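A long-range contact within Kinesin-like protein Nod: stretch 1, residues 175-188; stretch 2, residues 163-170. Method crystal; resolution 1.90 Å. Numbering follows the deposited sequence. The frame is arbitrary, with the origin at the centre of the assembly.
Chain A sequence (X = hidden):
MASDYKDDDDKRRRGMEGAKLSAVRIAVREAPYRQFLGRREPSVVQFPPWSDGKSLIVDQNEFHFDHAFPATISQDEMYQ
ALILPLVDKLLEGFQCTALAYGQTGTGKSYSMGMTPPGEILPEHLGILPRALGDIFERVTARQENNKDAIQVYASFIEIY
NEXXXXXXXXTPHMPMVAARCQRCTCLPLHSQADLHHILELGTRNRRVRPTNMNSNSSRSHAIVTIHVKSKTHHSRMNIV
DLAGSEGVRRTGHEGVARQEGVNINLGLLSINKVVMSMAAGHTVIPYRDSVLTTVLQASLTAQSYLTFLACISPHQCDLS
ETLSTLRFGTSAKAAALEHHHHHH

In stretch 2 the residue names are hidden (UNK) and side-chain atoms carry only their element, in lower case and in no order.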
# COMPACT_ATOMS: atom_id res chain seq x y z
N PRO A 175 -0.92 -6.68 21.90
CA PRO A 175 0.29 -6.39 21.13
C PRO A 175 1.05 -7.65 20.72
O PRO A 175 0.95 -8.68 21.38
CB PRO A 175 1.11 -5.53 22.09
CG PRO A 175 0.06 -4.83 22.89
CD PRO A 175 -0.93 -5.94 23.17
N MET A 176 1.79 -7.57 19.62
CA MET A 176 2.58 -8.70 19.14
C MET A 176 4.06 -8.35 19.26
O MET A 176 4.43 -7.18 19.30
CB MET A 176 2.26 -9.01 17.68
CG MET A 176 0.85 -9.50 17.42
SD MET A 176 0.63 -10.01 15.70
CE MET A 176 0.33 -8.43 14.92
N VAL A 177 4.91 -9.37 19.32
CA VAL A 177 6.35 -9.16 19.44
C VAL A 177 7.16 -10.35 18.95
O VAL A 177 6.87 -11.50 19.30
CB VAL A 177 6.73 -8.85 20.91
CG1 VAL A 177 6.31 -9.99 21.81
CG2 VAL A 177 8.23 -8.60 21.01
N ALA A 178 8.17 -10.07 18.13
CA ALA A 178 9.04 -11.10 17.58
C ALA A 178 8.27 -12.17 16.81
O ALA A 178 8.74 -13.30 16.66
CB ALA A 178 9.85 -11.76 18.71
N ALA A 179 7.09 -11.80 16.32
CA ALA A 179 6.26 -12.74 15.58
C ALA A 179 5.29 -12.02 14.65
O ALA A 179 4.64 -12.64 13.81
CB ALA A 179 5.49 -13.63 16.54
N ARG A 180 5.18 -10.70 14.80
CA ARG A 180 4.28 -9.92 13.96
C ARG A 180 4.76 -9.96 12.51
O ARG A 180 4.01 -9.66 11.59
CB ARG A 180 4.22 -8.46 14.44
CG ARG A 180 5.43 -7.62 14.03
CD ARG A 180 6.69 -7.98 14.80
NE ARG A 180 6.72 -7.40 16.14
CZ ARG A 180 7.79 -7.38 16.93
NH1 ARG A 180 7.72 -6.82 18.13
NH2 ARG A 180 8.92 -7.93 16.52
N CYS A 181 6.03 -10.32 12.34
CA CYS A 181 6.65 -10.40 11.02
C CYS A 181 6.08 -11.54 10.19
O CYS A 181 5.94 -11.43 8.97
CB CYS A 181 8.16 -10.58 11.17
SG CYS A 181 9.09 -10.66 9.61
N GLN A 182 5.73 -12.64 10.85
CA GLN A 182 5.19 -13.80 10.15
C GLN A 182 4.01 -14.43 10.89
O GLN A 182 2.96 -14.66 10.30
CB GLN A 182 6.30 -14.84 9.94
CG GLN A 182 5.88 -16.07 9.14
CD GLN A 182 5.37 -15.72 7.75
OE1 GLN A 182 4.26 -15.22 7.60
NE2 GLN A 182 6.18 -16.00 6.74
N ARG A 183 4.19 -14.70 12.18
CA ARG A 183 3.14 -15.32 12.98
C ARG A 183 1.91 -14.44 13.19
O ARG A 183 1.84 -13.67 14.15
CB ARG A 183 3.67 -15.73 14.35
CG ARG A 183 2.64 -16.47 15.20
CD ARG A 183 3.02 -16.50 16.68
NE ARG A 183 2.94 -15.18 17.30
CZ ARG A 183 1.81 -14.49 17.43
NH1 ARG A 183 0.66 -14.99 16.99
NH2 ARG A 183 1.83 -13.29 18.00
N CYS A 184 0.94 -14.57 12.30
CA CYS A 184 -0.31 -13.82 12.38
C CYS A 184 -1.33 -14.53 11.49
O CYS A 184 -1.01 -14.93 10.37
CB CYS A 184 -0.13 -12.37 11.94
SG CYS A 184 0.10 -12.14 10.17
N THR A 185 -2.54 -14.69 12.00
CA THR A 185 -3.60 -15.40 11.29
C THR A 185 -3.91 -14.98 9.85
O THR A 185 -4.16 -13.81 9.56
CB THR A 185 -4.91 -15.38 12.12
OG1 THR A 185 -6.03 -15.58 11.26
CG2 THR A 185 -5.05 -14.09 12.88
N CYS A 186 -3.87 -15.97 8.97
CA CYS A 186 -4.17 -15.78 7.56
C CYS A 186 -5.46 -16.55 7.31
O CYS A 186 -5.49 -17.78 7.45
CB CYS A 186 -3.05 -16.37 6.69
SG CYS A 186 -1.46 -15.55 6.85
N LEU A 187 -6.53 -15.84 6.97
CA LEU A 187 -7.81 -16.50 6.73
C LEU A 187 -7.96 -16.82 5.24
O LEU A 187 -7.57 -16.03 4.38
CB LEU A 187 -8.98 -15.63 7.20
CG LEU A 187 -9.00 -15.27 8.69
CD1 LEU A 187 -10.20 -14.38 8.99
CD2 LEU A 187 -9.06 -16.54 9.53
N PRO A 188 -8.52 -18.00 4.92
CA PRO A 188 -8.74 -18.45 3.55
C PRO A 188 -9.56 -17.50 2.68
O PRO A 188 -10.48 -16.85 3.16
CB PRO A 188 -9.45 -19.79 3.74
CG PRO A 188 -8.89 -20.28 5.04
CD PRO A 188 -8.93 -19.04 5.88
N UNK A 163 2.75 -0.37 17.60
CA UNK A 163 2.49 -1.68 18.19
C UNK A 163 1.60 -2.48 17.25
O UNK A 163 0.50 -2.06 16.91
c UNK A 163 2.63 -0.74 20.57
n UNK A 163 -0.12 0.19 23.06
c UNK A 163 1.91 -0.64 21.90
c UNK A 163 1.81 -1.52 19.54
c UNK A 163 0.58 0.09 21.76
N UNK A 164 2.08 -3.65 16.81
CA UNK A 164 1.34 -4.53 15.90
C UNK A 164 0.20 -5.30 16.58
O UNK A 164 0.36 -5.83 17.68
c UNK A 164 3.44 -4.17 17.03
c UNK A 164 2.42 -5.46 15.36
c UNK A 164 3.33 -5.59 16.54
N UNK A 165 -0.95 -5.35 15.91
CA UNK A 165 -2.13 -6.04 16.40
C UNK A 165 -2.74 -6.92 15.31
O UNK A 165 -2.96 -6.47 14.18
c UNK A 165 -2.94 -4.85 19.36
c UNK A 165 -2.55 -4.17 20.51
c UNK A 165 -2.01 -2.90 20.41
c UNK A 165 -3.18 -5.03 16.87
c UNK A 165 -2.24 -3.00 18.01
c UNK A 165 -1.85 -2.31 19.16
c UNK A 165 -2.78 -4.28 18.10
N UNK A 166 -3.01 -8.18 15.65
CA UNK A 166 -3.60 -9.12 14.71
C UNK A 166 -5.11 -9.00 14.80
O UNK A 166 -5.73 -9.50 15.74
o UNK A 166 -2.95 -12.66 14.02
c UNK A 166 -3.17 -10.54 15.07
c UNK A 166 -3.52 -11.55 14.00
o UNK A 166 -4.38 -11.25 13.14
N UNK A 167 -5.71 -8.33 13.82
CA UNK A 167 -7.15 -8.10 13.79
C UNK A 167 -8.01 -9.30 13.42
O UNK A 167 -9.24 -9.22 13.45
c UNK A 167 -7.48 -6.94 12.85
c UNK A 167 -7.49 -4.51 12.28
c UNK A 167 -7.33 -5.51 13.41
c UNK A 167 -6.02 -5.35 14.11
N UNK A 168 -7.39 -10.42 13.06
CA UNK A 168 -8.14 -11.61 12.67
C UNK A 168 -7.97 -12.75 13.67
O UNK A 168 -8.51 -13.84 13.47
c UNK A 168 -7.73 -12.06 11.26
c UNK A 168 -7.98 -11.08 10.10
c UNK A 168 -7.36 -11.63 8.81
c UNK A 168 -9.47 -10.87 9.92
N UNK A 169 -7.22 -12.50 14.74
CA UNK A 169 -7.00 -13.53 15.75
C UNK A 169 -7.98 -13.42 16.89
O UNK A 169 -8.95 -12.66 16.82
N UNK A 170 -7.75 -14.19 17.96
CA UNK A 170 -8.62 -14.19 19.13
C UNK A 170 -8.31 -13.05 20.09
O UNK A 170 -9.11 -12.72 20.96
o UNK A 170 -8.98 -16.59 19.08
c UNK A 170 -8.50 -15.52 19.87
O HOH W 1 -4.13 -11.14 10.42

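Position 163 carries four carbons in a row ending in a nitrogen. Its CA-to-CB bond points sideways, and the partly exposed chain stays 4.7 Å or more from stretch 1. This is lysine, K163; such a position tolerates a charge.

At position 164 three carbons close a ring onto the backbone nitrogen. The CA-to-CB bond points toward stretch 1, and CB lies 3.7 Å from M176 CE and 3.6 Å from R180 CB, while another ring carbon sits at the edge of the R180 guanidinium. The residue is proline, P164: a compact apolar ring packs against both chains. Its carbonyl remains free to accept, and M176 N donates a hydrogen bond to P164 O at 3.0 Å.

Position 165 has one carbon followed by a ring of six carbons, with no oxygen. The CA-to-CB bond points away from stretch 1, yet the side chain's end comes nearer, bringing a ring carbon to 3.6 Å from P175 CD. This is phenylalanine, F165, whose flat, apolar ring is long enough for its outer end to pack against P175.

Position 166 shows two carbons, the second carrying two oxygens. T185 N donates to one oxygen at 2.9 Å, although that oxygen's place is less certain because it lies too close to a neighbouring atom. This is aspartate, D166, whose short carboxylate can serve several donors. Its OD1 accepts from the backbone N of position 168 at 3.1 Å, and a water lies within hydrogen-bonding reach of both D166 OD1 and T185 O.

Position 167 has four carbons forked at the second. Its CA-to-CB bond points away, and it touches nothing on stretch 1. It is leucine, L167, its apolar chain buried elsewhere in the structure.

Position 168 has the same forked set, but its CA-to-CB bond points toward stretch 1. One branch end meets L187 CD1 at 3.7 Å, and CB lies 3.7 Å from T185 CG2. Again this is leucine, L168; a branched aliphatic chain suits such apolar packing.

Position 169 has no side-chain atoms, and its N lies 3.3 Å from T185 CG2. It is glycine, G169, common at the end of a type I turn like this one from D166, and it leaves T185 CG2 close to the backbone.

Position 170 has one carbon and one oxygen, exposed and out of contact: serine, S170, a small polar group at ease there.

In the contact as a whole, P164 and F165 pack against P175, M176 and R180, tied by one backbone hydrogen bond. D166 both braces its own turn and holds T185, beside the paired leucines L168 and L187. M176 also reaches the backbone of D166, linking the two patches.

Stretch 2, residues 163-170: KPFDLLGS
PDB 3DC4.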